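Local atomic coordinates of TRAP-type C4-dicarboxylate:H+ symport system substrate-binding component DctP (Shewanella oneidensis, PDB entry 4MX6), a protein that binds succinate in the periplasm and probably delivers it, and perhaps related C4-dicarboxylates, to a TRAP-type proton symporter in the inner membrane. Residues K40-A46 with P76-G82. Where two conformers were deposited one is given. Residue numbers count along the deposited sequence, not the author numbering.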
loop_
_atom_site.group_PDB
_atom_site.type_symbol
_atom_site.label_atom_id
_atom_site.label_comp_id
_atom_site.label_asym_id
_atom_site.label_seq_id
_atom_site.Cartn_x
_atom_site.Cartn_y
_atom_site.Cartn_z
ATOM N N LYS A 40 17.424 9.838 -5.769
ATOM C CA LYS A 40 17.193 8.410 -5.548
ATOM C C LYS A 40 15.748 8.147 -5.136
ATOM O O LYS A 40 15.204 8.872 -4.298
ATOM C CB LYS A 40 18.137 7.876 -4.475
ATOM C CG LYS A 40 19.592 8.003 -4.839
ATOM C CD LYS A 40 20.506 7.374 -3.792
ATOM C CE LYS A 40 21.961 7.712 -4.065
ATOM N NZ LYS A 40 22.880 7.000 -3.158
ATOM N N PHE A 41 15.149 7.116 -5.742
ATOM C CA PHE A 41 13.778 6.684 -5.460
ATOM C C PHE A 41 13.877 5.200 -5.139
ATOM O O PHE A 41 14.222 4.397 -6.013
ATOM C CB PHE A 41 12.907 6.916 -6.694
ATOM C CG PHE A 41 11.410 6.813 -6.451
ATOM C CD1 PHE A 41 10.847 5.899 -5.574
ATOM C CD2 PHE A 41 10.566 7.646 -7.133
ATOM C CE1 PHE A 41 9.474 5.846 -5.389
ATOM C CE2 PHE A 41 9.199 7.595 -6.945
ATOM C CZ PHE A 41 8.662 6.679 -6.085
ATOM N N SER A 42 13.628 4.820 -3.891
ATOM C CA SER A 42 13.655 3.409 -3.531
ATOM C C SER A 42 12.262 2.907 -3.216
ATOM O O SER A 42 11.410 3.662 -2.757
ATOM C CB SER A 42 14.603 3.147 -2.355
ATOM O OG SER A 42 14.193 3.783 -1.154
ATOM N N HIS A 43 12.044 1.622 -3.453
ATOM C CA HIS A 43 10.807 0.971 -3.072
ATOM C C HIS A 43 11.009 -0.533 -2.912
ATOM O O HIS A 43 12.103 -1.066 -3.179
ATOM C CB HIS A 43 9.695 1.323 -4.074
ATOM C CG HIS A 43 9.895 0.779 -5.452
ATOM N ND1 HIS A 43 9.626 -0.537 -5.757
ATOM C CD2 HIS A 43 10.314 1.369 -6.600
ATOM C CE1 HIS A 43 9.867 -0.729 -7.043
ATOM N NE2 HIS A 43 10.289 0.406 -7.576
ATOM N N VAL A 44 9.953 -1.211 -2.468
ATOM C CA VAL A 44 10.044 -2.612 -2.068
ATOM C C VAL A 44 9.385 -3.582 -3.040
ATOM O O VAL A 44 9.395 -4.785 -2.798
ATOM C CB VAL A 44 9.453 -2.828 -0.645
ATOM C CG1 VAL A 44 10.146 -1.908 0.332
ATOM C CG2 VAL A 44 7.935 -2.642 -0.606
ATOM N N VAL A 45 8.757 -3.091 -4.103
ATOM C CA VAL A 45 8.037 -3.974 -5.015
ATOM C C VAL A 45 8.835 -4.348 -6.264
ATOM O O VAL A 45 9.903 -3.815 -6.533
ATOM C CB VAL A 45 6.644 -3.417 -5.395
ATOM C CG1 VAL A 45 5.798 -3.221 -4.131
ATOM C CG2 VAL A 45 6.725 -2.126 -6.204
ATOM N N ALA A 46 8.294 -5.301 -7.016
ATOM C CA ALA A 46 8.865 -5.665 -8.306
ATOM C C ALA A 46 8.714 -4.510 -9.303
ATOM O O ALA A 46 7.873 -3.631 -9.146
ATOM C CB ALA A 46 8.200 -6.917 -8.842
ATOM N N PRO A 76 14.325 -0.874 -6.986
ATOM C CA PRO A 76 13.149 -1.684 -6.649
ATOM C C PRO A 76 13.506 -2.817 -5.685
ATOM O O PRO A 76 14.686 -3.004 -5.350
ATOM C CB PRO A 76 12.756 -2.267 -8.008
ATOM C CG PRO A 76 14.089 -2.488 -8.686
ATOM C CD PRO A 76 14.915 -1.276 -8.280
ATOM N N ASN A 77 12.500 -3.563 -5.244
ATOM C CA ASN A 77 12.732 -4.838 -4.558
ATOM C C ASN A 77 13.567 -4.734 -3.286
ATOM O O ASN A 77 14.265 -5.686 -2.937
ATOM C CB ASN A 77 13.469 -5.820 -5.486
ATOM C CG ASN A 77 12.657 -6.228 -6.673
ATOM O OD1 ASN A 77 11.547 -6.720 -6.517
ATOM N ND2 ASN A 77 13.215 -6.062 -7.877
ATOM N N SER A 78 13.491 -3.604 -2.597
ATOM C CA SER A 78 14.231 -3.398 -1.352
ATOM C C SER A 78 15.749 -3.462 -1.564
ATOM O O SER A 78 16.505 -3.696 -0.618
ATOM C CB SER A 78 13.819 -4.413 -0.266
ATOM O OG SER A 78 12.432 -4.348 0.021
ATOM N N GLN A 79 16.206 -3.231 -2.791
ATOM C CA GLN A 79 17.631 -3.376 -3.090
ATOM C C GLN A 79 18.476 -2.288 -2.417
ATOM O O GLN A 79 19.653 -2.505 -2.152
ATOM C CB GLN A 79 17.870 -3.389 -4.603
ATOM C CG GLN A 79 17.303 -4.621 -5.312
ATOM C CD GLN A 79 17.219 -4.443 -6.824
ATOM O OE1 GLN A 79 17.744 -3.470 -7.375
ATOM N NE2 GLN A 79 16.545 -5.379 -7.501
ATOM N N LEU A 80 17.887 -1.125 -2.157
ATOM C CA LEU A 80 18.596 -0.062 -1.445
ATOM C C LEU A 80 18.080 0.078 -0.006
ATOM O O LEU A 80 18.842 -0.105 0.942
ATOM C CB LEU A 80 18.500 1.267 -2.195
ATOM C CG LEU A 80 19.371 2.397 -1.630
ATOM C CD1 LEU A 80 20.857 2.057 -1.749
ATOM C CD2 LEU A 80 19.050 3.703 -2.333
ATOM N N PHE A 81 16.800 0.409 0.141
ATOM C CA PHE A 81 16.144 0.470 1.445
ATOM C C PHE A 81 14.874 -0.366 1.405
ATOM O O PHE A 81 14.199 -0.460 0.369
ATOM C CB PHE A 81 15.849 1.921 1.848
ATOM C CG PHE A 81 17.086 2.748 1.964
ATOM C CD1 PHE A 81 18.028 2.457 2.932
ATOM C CD2 PHE A 81 17.333 3.786 1.083
ATOM C CE1 PHE A 81 19.191 3.194 3.028
ATOM C CE2 PHE A 81 18.496 4.530 1.181
ATOM C CZ PHE A 81 19.421 4.231 2.147
ATOM N N GLY A 82 14.530 -0.941 2.551
ATOM C CA GLY A 82 13.351 -1.771 2.684
ATOM C C GLY A 82 12.327 -1.139 3.607
ATOM O O GLY A 82 12.451 0.020 4.004
HETATM O O HOH W 1 12.413 1.736 -0.233
HETATM O O HOH W 2 11.012 -6.209 -1.159
#
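Start at Pro76, which opens a type I' beta turn closed by the bond from Gln79 N to Pro76 O (3.0 Å). Pro76 CA sits over one face of the His43 ring, 3.7 Å from its centroid, a CH-pi contact. Next, Asn77 N donates to Val45 O (2.9 Å) and Ser78 N to His43 O (3.0 Å), so the turn's backbone docks on the chain leaving the strand; within that chain His43 ND1 accepts a hydrogen bond from Val45 N (3.2 Å). Ser78 OG touches Val44 CG1 (3.4 Å) and shares water 2 with Val44 O. Leu80 packs on Lys40 and Ser42, and Phe81 O reaches Ser42 OG through water 1. Gly82 CA then passes 4.0 Å from Val44 CG1. The contact thus ties together the loops at the C-terminal ends of parallel neighbours 37-42 and 70-75, a beta-alpha-beta crossover through helix 50-65. Within the first loop, the Val45 side chain borders the bound succinate and touches Lys51 of that helix and Asn223 of helix 221-226, both succinate-binding residues.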